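Gamma-hexachlorocyclohexane dehydrochlorinase (Novosphingobium barchaimii LL02, PDB 5KVB) probably dehydrochlorinates the pollutant lindane to a tetrachlorocyclohexadiene in two successive eliminations of hydrogen chloride. Local coordinates at residues A[110-122]-A[137-151]. Numbering follows the deposited sequence.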
ATOM      1  N   GLY A 110     -20.987  -9.172 -18.971  1.00 15.17           N
ATOM      2  CA  GLY A 110     -21.389 -10.223 -18.052  1.00 16.12           C
ATOM      3  C   GLY A 110     -21.690  -9.796 -16.625  1.00 11.24           C
ATOM      4  O   GLY A 110     -21.975 -10.646 -15.777  1.00 13.66           O
ATOM      5  N   ASN A 111     -21.630  -8.489 -16.355  1.00 10.98           N
ATOM      6  CA  ASN A 111     -21.826  -7.946 -15.004  1.00 11.80           C
ATOM      7  C   ASN A 111     -20.942  -8.620 -13.953  1.00 13.24           C
ATOM      8  O   ASN A 111     -21.372  -8.852 -12.825  1.00 15.70           O
ATOM      9  CB  ASN A 111     -23.300  -8.063 -14.578  1.00 13.01           C
ATOM     10  CG  ASN A 111     -23.605  -7.307 -13.288  1.00 24.74           C
ATOM     11  OD1 ASN A 111     -23.181  -6.165 -13.112  1.00 30.52           O
ATOM     12  ND2 ASN A 111     -24.317  -7.957 -12.371  1.00 20.09           N
ATOM     13  N   GLN A 112     -19.696  -8.906 -14.321  1.00 11.92           N
ATOM     14  CA  GLN A 112     -18.786  -9.658 -13.471  1.00 11.84           C
ATOM     15  C   GLN A 112     -17.929  -8.763 -12.590  1.00 12.82           C
ATOM     16  O   GLN A 112     -17.442  -7.729 -13.042  1.00 13.37           O
ATOM     17  CB  GLN A 112     -17.855 -10.519 -14.324  1.00 13.42           C
ATOM     18  CG  GLN A 112     -18.562 -11.448 -15.285  1.00 15.61           C
ATOM     19  CD  GLN A 112     -17.597 -12.127 -16.233  1.00 20.83           C
ATOM     20  OE1 GLN A 112     -17.423 -11.697 -17.375  1.00 31.41           O
ATOM     21  NE2 GLN A 112     -16.962 -13.183 -15.765  1.00 15.83           N
ATOM     22  N   SER A 113     -17.723  -9.171 -11.344  1.00 10.03           N
ATOM     23  CA  SER A 113     -16.682  -8.532 -10.542  1.00 10.11           C
ATOM     24  C   SER A 113     -15.373  -9.279 -10.768  1.00 12.55           C
ATOM     25  O   SER A 113     -15.356 -10.502 -10.902  1.00 11.65           O
ATOM     26  CB  SER A 113     -17.047  -8.502  -9.057  1.00 11.97           C
ATOM     27  OG  SER A 113     -18.024  -7.510  -8.783  1.00 12.15           O
ATOM     28  N   ILE A 114     -14.276  -8.525 -10.812  1.00  8.29           N
ATOM     29  CA  ILE A 114     -12.964  -9.041 -11.202  1.00  9.57           C
ATOM     30  C   ILE A 114     -11.896  -8.621 -10.193  1.00  7.09           C
ATOM     31  O   ILE A 114     -11.921  -7.488  -9.702  1.00  8.87           O
ATOM     32  CB  ILE A 114     -12.532  -8.508 -12.593  1.00  9.41           C
ATOM     33  CG1 ILE A 114     -13.616  -8.751 -13.652  1.00 13.92           C
ATOM     34  CG2 ILE A 114     -11.183  -9.108 -13.026  1.00 12.43           C
ATOM     35  CD1 ILE A 114     -13.801 -10.199 -14.019  1.00 16.97           C
ATOM     36  N   LEU A 115     -10.979  -9.531  -9.880  1.00  8.81           N
ATOM     37  CA  LEU A 115      -9.758  -9.181  -9.153  1.00  7.40           C
ATOM     38  C   LEU A 115      -8.578  -9.296 -10.098  1.00 10.34           C
ATOM     39  O   LEU A 115      -8.374 -10.339 -10.736  1.00 10.23           O
ATOM     40  CB  LEU A 115      -9.559 -10.097  -7.938  1.00  8.50           C
ATOM     41  CG  LEU A 115      -8.371  -9.822  -7.004  1.00  8.63           C
ATOM     42  CD1 LEU A 115      -8.700 -10.237  -5.574  1.00  8.95           C
ATOM     43  CD2 LEU A 115      -7.100 -10.525  -7.464  1.00 10.03           C
ATOM     44  N   ILE A 116      -7.790  -8.226 -10.175  1.00  7.94           N
ATOM     45  CA  ILE A 116      -6.603  -8.185 -11.020  1.00  8.39           C
ATOM     46  C   ILE A 116      -5.364  -7.960 -10.150  1.00  8.31           C
ATOM     47  O   ILE A 116      -5.360  -7.080  -9.272  1.00 10.30           O
ATOM     48  CB  ILE A 116      -6.702  -7.064 -12.081  1.00 10.21           C
ATOM     49  CG1 ILE A 116      -7.842  -7.338 -13.067  1.00 13.42           C
ATOM     50  CG2 ILE A 116      -5.396  -6.914 -12.853  1.00 12.54           C
ATOM     51  CD1 ILE A 116      -8.186  -6.146 -13.955  1.00 13.98           C
ATOM     52  N   ALA A 117      -4.343  -8.785 -10.351  1.00  6.89           N
ATOM     53  CA  ALA A 117      -3.028  -8.526  -9.781  1.00  6.24           C
ATOM     54  C   ALA A 117      -2.096  -8.147 -10.915  1.00  7.28           C
ATOM     55  O   ALA A 117      -1.879  -8.942 -11.834  1.00  8.79           O
ATOM     56  CB  ALA A 117      -2.505  -9.758  -9.031  1.00  7.68           C
ATOM     57  N   ALA A 118      -1.539  -6.936 -10.859  1.00  7.34           N
ATOM     58  CA  ALA A 118      -0.703  -6.427 -11.942  1.00  7.56           C
ATOM     59  C   ALA A 118       0.648  -5.944 -11.449  1.00  6.12           C
ATOM     60  O   ALA A 118       0.802  -5.581 -10.273  1.00  7.38           O
ATOM     61  CB  ALA A 118      -1.415  -5.305 -12.671  1.00  8.57           C
ATOM     62  N   VAL A 119       1.616  -5.949 -12.358  1.00  7.13           N
ATOM     63  CA  VAL A 119       2.898  -5.311 -12.117  1.00  7.37           C
ATOM     64  C   VAL A 119       3.034  -4.129 -13.062  1.00  8.22           C
ATOM     65  O   VAL A 119       2.843  -4.271 -14.269  1.00  7.48           O
ATOM     66  CB  VAL A 119       4.063  -6.295 -12.310  1.00  9.05           C
ATOM     67  CG1 VAL A 119       5.396  -5.559 -12.347  1.00 15.55           C
ATOM     68  CG2 VAL A 119       4.050  -7.343 -11.194  1.00  9.57           C
ATOM     69  N   TYR A 120       3.316  -2.959 -12.493  1.00  5.45           N
ATOM     70  CA  TYR A 120       3.554  -1.743 -13.270  1.00  5.94           C
ATOM     71  C   TYR A 120       5.051  -1.458 -13.338  1.00  6.08           C
ATOM     72  O   TYR A 120       5.709  -1.310 -12.295  1.00  6.52           O
ATOM     73  CB  TYR A 120       2.840  -0.526 -12.657  1.00  6.99           C
ATOM     74  CG  TYR A 120       1.336  -0.441 -12.849  1.00  7.54           C
ATOM     75  CD1 TYR A 120       0.582  -1.549 -13.219  1.00  8.73           C
ATOM     76  CD2 TYR A 120       0.674   0.773 -12.657  1.00  9.30           C
ATOM     77  CE1 TYR A 120      -0.813  -1.449 -13.384  1.00  9.91           C
ATOM     78  CE2 TYR A 120      -0.700   0.882 -12.828  1.00  8.63           C
ATOM     79  CZ  TYR A 120      -1.431  -0.228 -13.186  1.00  9.59           C
ATOM     80  OH  TYR A 120      -2.798  -0.118 -13.342  1.00 14.51           O
ATOM     81  N   THR A 121       5.590  -1.392 -14.552  1.00  5.59           N
ATOM     82  CA  THR A 121       7.002  -1.107 -14.789  1.00  5.75           C
ATOM     83  C   THR A 121       7.097   0.278 -15.435  1.00  6.12           C
ATOM     84  O   THR A 121       6.537   0.501 -16.516  1.00  7.32           O
ATOM     85  CB  THR A 121       7.644  -2.174 -15.694  1.00  7.44           C
ATOM     86  OG1 THR A 121       7.424  -3.478 -15.128  1.00  9.22           O
ATOM     87  CG2 THR A 121       9.122  -1.963 -15.802  1.00  9.25           C
ATOM     88  N   SER A 122       7.754   1.217 -14.761  1.00  5.98           N
ATOM     89  CA  SER A 122       7.688   2.629 -15.150  1.00  4.66           C
ATOM     90  C   SER A 122       9.075   3.243 -15.357  1.00  4.49           C
ATOM     91  O   SER A 122      10.064   2.726 -14.855  1.00  6.28           O
ATOM     92  CB  SER A 122       6.900   3.416 -14.094  1.00  4.56           C
ATOM     93  OG  SER A 122       7.442   3.226 -12.797  1.00  5.55           O
ATOM     94  N   ASN A 137       4.414   0.519 -18.376  1.00  7.77           N
ATOM     95  CA  ASN A 137       4.069  -0.786 -18.912  1.00  9.27           C
ATOM     96  C   ASN A 137       3.257  -1.504 -17.845  1.00  9.49           C
ATOM     97  O   ASN A 137       3.698  -1.625 -16.709  1.00  9.32           O
ATOM     98  CB  ASN A 137       5.344  -1.559 -19.276  1.00 12.86           C
ATOM     99  CG  ASN A 137       5.072  -2.902 -19.907  1.00 16.46           C
ATOM    100  OD1 ASN A 137       5.165  -3.051 -21.132  1.00 18.55           O
ATOM    101  ND2 ASN A 137       4.755  -3.894 -19.082  1.00 13.61           N
ATOM    102  N   GLY A 138       2.053  -1.943 -18.193  1.00 11.74           N
ATOM    103  CA  GLY A 138       1.232  -2.698 -17.266  1.00 14.33           C
ATOM    104  C   GLY A 138       1.074  -4.132 -17.740  1.00 16.12           C
ATOM    105  O   GLY A 138       0.725  -4.364 -18.901  1.00 16.67           O
ATOM    106  N   ARG A 139       1.349  -5.080 -16.847  1.00 11.36           N
ATOM    107  CA  ARG A 139       1.177  -6.508 -17.107  1.00 13.17           C
ATOM    108  C   ARG A 139       0.313  -7.164 -16.026  1.00 11.25           C
ATOM    109  O   ARG A 139       0.554  -6.987 -14.830  1.00 11.61           O
ATOM    110  CB  ARG A 139       2.541  -7.199 -17.193  1.00 20.36           C
ATOM    111  CG  ARG A 139       2.477  -8.717 -17.133  1.00 21.22           C
ATOM    112  CD  ARG A 139       3.778  -9.344 -17.613  1.00 25.37           C
ATOM    113  NE  ARG A 139       4.904  -8.434 -17.448  1.00 33.43           N
ATOM    114  CZ  ARG A 139       5.702  -8.410 -16.385  1.00 35.82           C
ATOM    115  NH1 ARG A 139       5.508  -9.257 -15.381  1.00 45.10           N
ATOM    116  NH2 ARG A 139       6.697  -7.535 -16.328  1.00 32.47           N
ATOM    117  N   MET A 140      -0.702  -7.916 -16.443  1.00 11.14           N
ATOM    118  CA  MET A 140      -1.592  -8.584 -15.498  1.00 11.23           C
ATOM    119  C   MET A 140      -1.167 -10.027 -15.267  1.00 14.09           C
ATOM    120  O   MET A 140      -1.134 -10.830 -16.211  1.00 16.90           O
ATOM    121  CB  MET A 140      -3.041  -8.540 -15.998  1.00 13.44           C
ATOM    122  CG  MET A 140      -3.571  -7.131 -16.171  1.00 14.69           C
ATOM    123  SD  MET A 140      -5.277  -7.086 -16.761  1.00 23.86           S
ATOM    124  CE  MET A 140      -5.592  -5.327 -16.807  1.00 30.45           C
ATOM    125  N   ASN A 141      -0.848 -10.357 -14.017  1.00  7.90           N
ATOM    126  CA  ASN A 141      -0.511 -11.726 -13.641  1.00 10.26           C
ATOM    127  C   ASN A 141      -1.728 -12.547 -13.225  1.00 13.82           C
ATOM    128  O   ASN A 141      -1.807 -13.742 -13.537  1.00 13.06           O
ATOM    129  CB  ASN A 141       0.530 -11.730 -12.515  1.00 12.34           C
ATOM    130  CG  ASN A 141       1.870 -11.189 -12.967  1.00 18.77           C
ATOM    131  OD1 ASN A 141       2.321 -11.463 -14.082  1.00 19.73           O
ATOM    132  ND2 ASN A 141       2.517 -10.410 -12.106  1.00 17.54           N
ATOM    133  N   TYR A 142      -2.672 -11.918 -12.522  1.00  8.98           N
ATOM    134  CA  TYR A 142      -3.993 -12.511 -12.251  1.00  7.81           C
ATOM    135  C   TYR A 142      -5.080 -11.656 -12.899  1.00  8.39           C
ATOM    136  O   TYR A 142      -5.089 -10.436 -12.749  1.00  9.26           O
ATOM    137  CB  TYR A 142      -4.315 -12.596 -10.748  1.00  9.73           C
ATOM    138  CG  TYR A 142      -3.442 -13.436  -9.845  1.00  9.18           C
ATOM    139  CD1 TYR A 142      -2.696 -14.501 -10.335  1.00 12.64           C
ATOM    140  CD2 TYR A 142      -3.410 -13.184  -8.469  1.00  9.41           C
ATOM    141  CE1 TYR A 142      -1.926 -15.271  -9.484  1.00 12.71           C
ATOM    142  CE2 TYR A 142      -2.646 -13.938  -7.620  1.00 10.20           C
ATOM    143  CZ  TYR A 142      -1.904 -14.988  -8.126  1.00 11.97           C
ATOM    144  OH  TYR A 142      -1.132 -15.764  -7.290  1.00 15.43           O
ATOM    145  N   PHE A 143      -6.012 -12.297 -13.593  1.00 11.05           N
ATOM    146  CA  PHE A 143      -7.256 -11.660 -14.017  1.00 12.83           C
ATOM    147  C   PHE A 143      -8.342 -12.655 -13.653  1.00 10.39           C
ATOM    148  O   PHE A 143      -8.565 -13.632 -14.379  1.00 16.07           O
ATOM    149  CB  PHE A 143      -7.262 -11.342 -15.523  1.00 14.52           C
ATOM    150  CG  PHE A 143      -8.479 -10.566 -15.978  1.00 14.06           C
ATOM    151  CD1 PHE A 143      -9.671 -11.222 -16.258  1.00 19.19           C
ATOM    152  CD2 PHE A 143      -8.428  -9.186 -16.130  1.00 15.00           C
ATOM    153  CE1 PHE A 143     -10.788 -10.516 -16.677  1.00 18.45           C
ATOM    154  CE2 PHE A 143      -9.545  -8.477 -16.551  1.00 18.51           C
ATOM    155  CZ  PHE A 143     -10.724  -9.145 -16.822  1.00 16.73           C
ATOM    156  N   THR A 144      -9.001 -12.433 -12.524  1.00 10.00           N
ATOM    157  CA  THR A 144      -9.786 -13.486 -11.891  1.00 11.62           C
ATOM    158  C   THR A 144     -11.230 -13.070 -11.682  1.00 12.77           C
ATOM    159  O   THR A 144     -11.523 -12.240 -10.830  1.00 12.07           O
ATOM    160  CB  THR A 144      -9.165 -13.890 -10.540  1.00 10.80           C
ATOM    161  OG1 THR A 144      -7.792 -14.261 -10.739  1.00 15.62           O
ATOM    162  CG2 THR A 144      -9.896 -15.069  -9.929  1.00 14.05           C
ATOM    163  N   PRO A 145     -12.150 -13.644 -12.475  1.00 17.82           N
ATOM    164  CA  PRO A 145     -13.569 -13.413 -12.193  1.00 15.08           C
ATOM    165  C   PRO A 145     -13.940 -14.003 -10.834  1.00 17.67           C
ATOM    166  O   PRO A 145     -13.446 -15.068 -10.463  1.00 22.03           O
ATOM    167  CB  PRO A 145     -14.284 -14.135 -13.338  1.00 20.37           C
ATOM    168  CG  PRO A 145     -13.299 -15.137 -13.838  1.00 27.58           C
ATOM    169  CD  PRO A 145     -11.944 -14.525 -13.637  1.00 22.93           C
ATOM    170  N   LEU A 146     -14.786 -13.308 -10.088  1.00 15.75           N
ATOM    171  CA  LEU A 146     -15.126 -13.731  -8.734  1.00 16.21           C
ATOM    172  C   LEU A 146     -16.554 -14.255  -8.671  1.00 21.80           C
ATOM    173  O   LEU A 146     -17.487 -13.488  -8.438  1.00 20.48           O
ATOM    174  CB  LEU A 146     -14.949 -12.574  -7.753  1.00 17.81           C
ATOM    175  CG  LEU A 146     -13.560 -11.932  -7.693  1.00 13.42           C
ATOM    176  CD1 LEU A 146     -13.611 -10.658  -6.860  1.00 16.04           C
ATOM    177  CD2 LEU A 146     -12.514 -12.901  -7.136  1.00 14.98           C
ATOM    178  N   ALA A 147     -16.714 -15.560  -8.877  1.00 17.34           N
ATOM    179  CA  ALA A 147     -18.040 -16.172  -8.903  1.00 16.63           C
ATOM    180  C   ALA A 147     -18.804 -15.946  -7.607  1.00 15.45           C
ATOM    181  O   ALA A 147     -18.310 -16.243  -6.520  1.00 26.64           O
ATOM    182  CB  ALA A 147     -17.927 -17.662  -9.187  1.00 18.24           C
ATOM    183  N   GLY A 148     -20.017 -15.420  -7.732  1.00 16.63           N
ATOM    184  CA  GLY A 148     -20.895 -15.257  -6.586  1.00 21.62           C
ATOM    185  C   GLY A 148     -20.647 -13.994  -5.787  1.00 21.52           C
ATOM    186  O   GLY A 148     -21.312 -13.755  -4.779  1.00 28.08           O
ATOM    187  N   ILE A 149     -19.692 -13.185  -6.234  1.00 19.49           N
ATOM    188  CA  ILE A 149     -19.345 -11.947  -5.542  1.00 20.58           C
ATOM    189  C   ILE A 149     -19.518 -10.751  -6.463  1.00 16.82           C
ATOM    190  O   ILE A 149     -19.000 -10.744  -7.580  1.00 19.95           O
ATOM    191  CB  ILE A 149     -17.890 -11.980  -5.018  1.00 20.75           C
ATOM    192  CG1 ILE A 149     -17.746 -13.043  -3.929  1.00 27.66           C
ATOM    193  CG2 ILE A 149     -17.464 -10.603  -4.491  1.00 20.39           C
ATOM    194  CD1 ILE A 149     -16.321 -13.309  -3.515  1.00 35.14           C
ATOM    195  N   HIS A 150     -20.253  -9.748  -5.994  1.00 12.25           N
ATOM    196  CA  HIS A 150     -20.425  -8.512  -6.739  1.00 14.09           C
ATOM    197  C   HIS A 150     -20.161  -7.323  -5.827  1.00 15.29           C
ATOM    198  O   HIS A 150     -20.811  -7.167  -4.785  1.00 15.06           O
ATOM    199  CB  HIS A 150     -21.830  -8.426  -7.343  1.00 15.28           C
ATOM    200  CG  HIS A 150     -22.083  -9.445  -8.407  1.00 15.90           C
ATOM    201  ND1 HIS A 150     -21.706  -9.262  -9.720  1.00 15.73           N
ATOM    202  CD2 HIS A 150     -22.662 -10.667  -8.345  1.00 14.20           C
ATOM    203  CE1 HIS A 150     -22.046 -10.328 -10.424  1.00 15.20           C
ATOM    204  NE2 HIS A 150     -22.627 -11.194  -9.613  1.00 12.87           N
ATOM    205  N   PHE A 151     -19.204  -6.483  -6.219  1.00 11.55           N
ATOM    206  CA  PHE A 151     -18.859  -5.316  -5.414  1.00 13.04           C
ATOM    207  C   PHE A 151     -19.969  -4.282  -5.514  1.00 13.84           C
ATOM    208  O   PHE A 151     -20.257  -3.767  -6.595  1.00 19.19           O
ATOM    209  CB  PHE A 151     -17.516  -4.710  -5.849  1.00 11.64           C
ATOM    210  CG  PHE A 151     -16.355  -5.658  -5.734  1.00 10.33           C
ATOM    211  CD1 PHE A 151     -16.046  -6.257  -4.516  1.00 11.23           C
ATOM    212  CD2 PHE A 151     -15.573  -5.955  -6.840  1.00 10.10           C
ATOM    213  CE1 PHE A 151     -14.983  -7.138  -4.410  1.00 11.02           C
ATOM    214  CE2 PHE A 151     -14.505  -6.829  -6.746  1.00 11.73           C
ATOM    215  CZ  PHE A 151     -14.202  -7.425  -5.530  1.00 10.37           C
TER
HETATM  216  O   HOH W   1     -18.837 -11.585 -10.200  1.00 17.19           O
HETATM  217  O   HOH W   2       5.104  -4.454 -16.241  1.00 13.08           O
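A117 O is gripped by two consecutive amides of the partner strand: N141 N reaches it at 2.8 Å, nearly along the carbonyl direction, and Y142 N at 3.2 Å, in the carbonyl plane on a lone pair. Two donors on one acceptor, with the pairing slipping by one residue between A117 and A118, define a classic beta bulge. On both sides of it the short segments run antiparallel to strand 113-122, whose N-to-C direction makes 153° with that of 137-140 and 176° with that of 142-145. Beyond the bulge, F143 turns its ring beneath I114, whose CG2 stands 3.8 Å from the ring centroid and 10° off the normal, a CH-pi contact. I116 lies alongside F143, its CG1 3.6 Å from F143 CD2; with CG1 held there beside the backbone N, the CG2 branch is left to meet M140 CG. On the other face, A117 CB touches Y142 CD2, and the Y142 hydroxyl is bound by D77 of the second subunit. S113 OG accepts from F151 N at 3.0 Å and also bonds N106, tying F151 back to S113. Water 2 bridges V119 O, T121 OG1 and N137 ND2 at the far end. The face carrying Y120 turns to H80, the probable proton acceptor, while that carrying A117 and Y142 packs on the second subunit: a bulged hairpin in the curved sheet of the NTF2-like (SnoaL) fold.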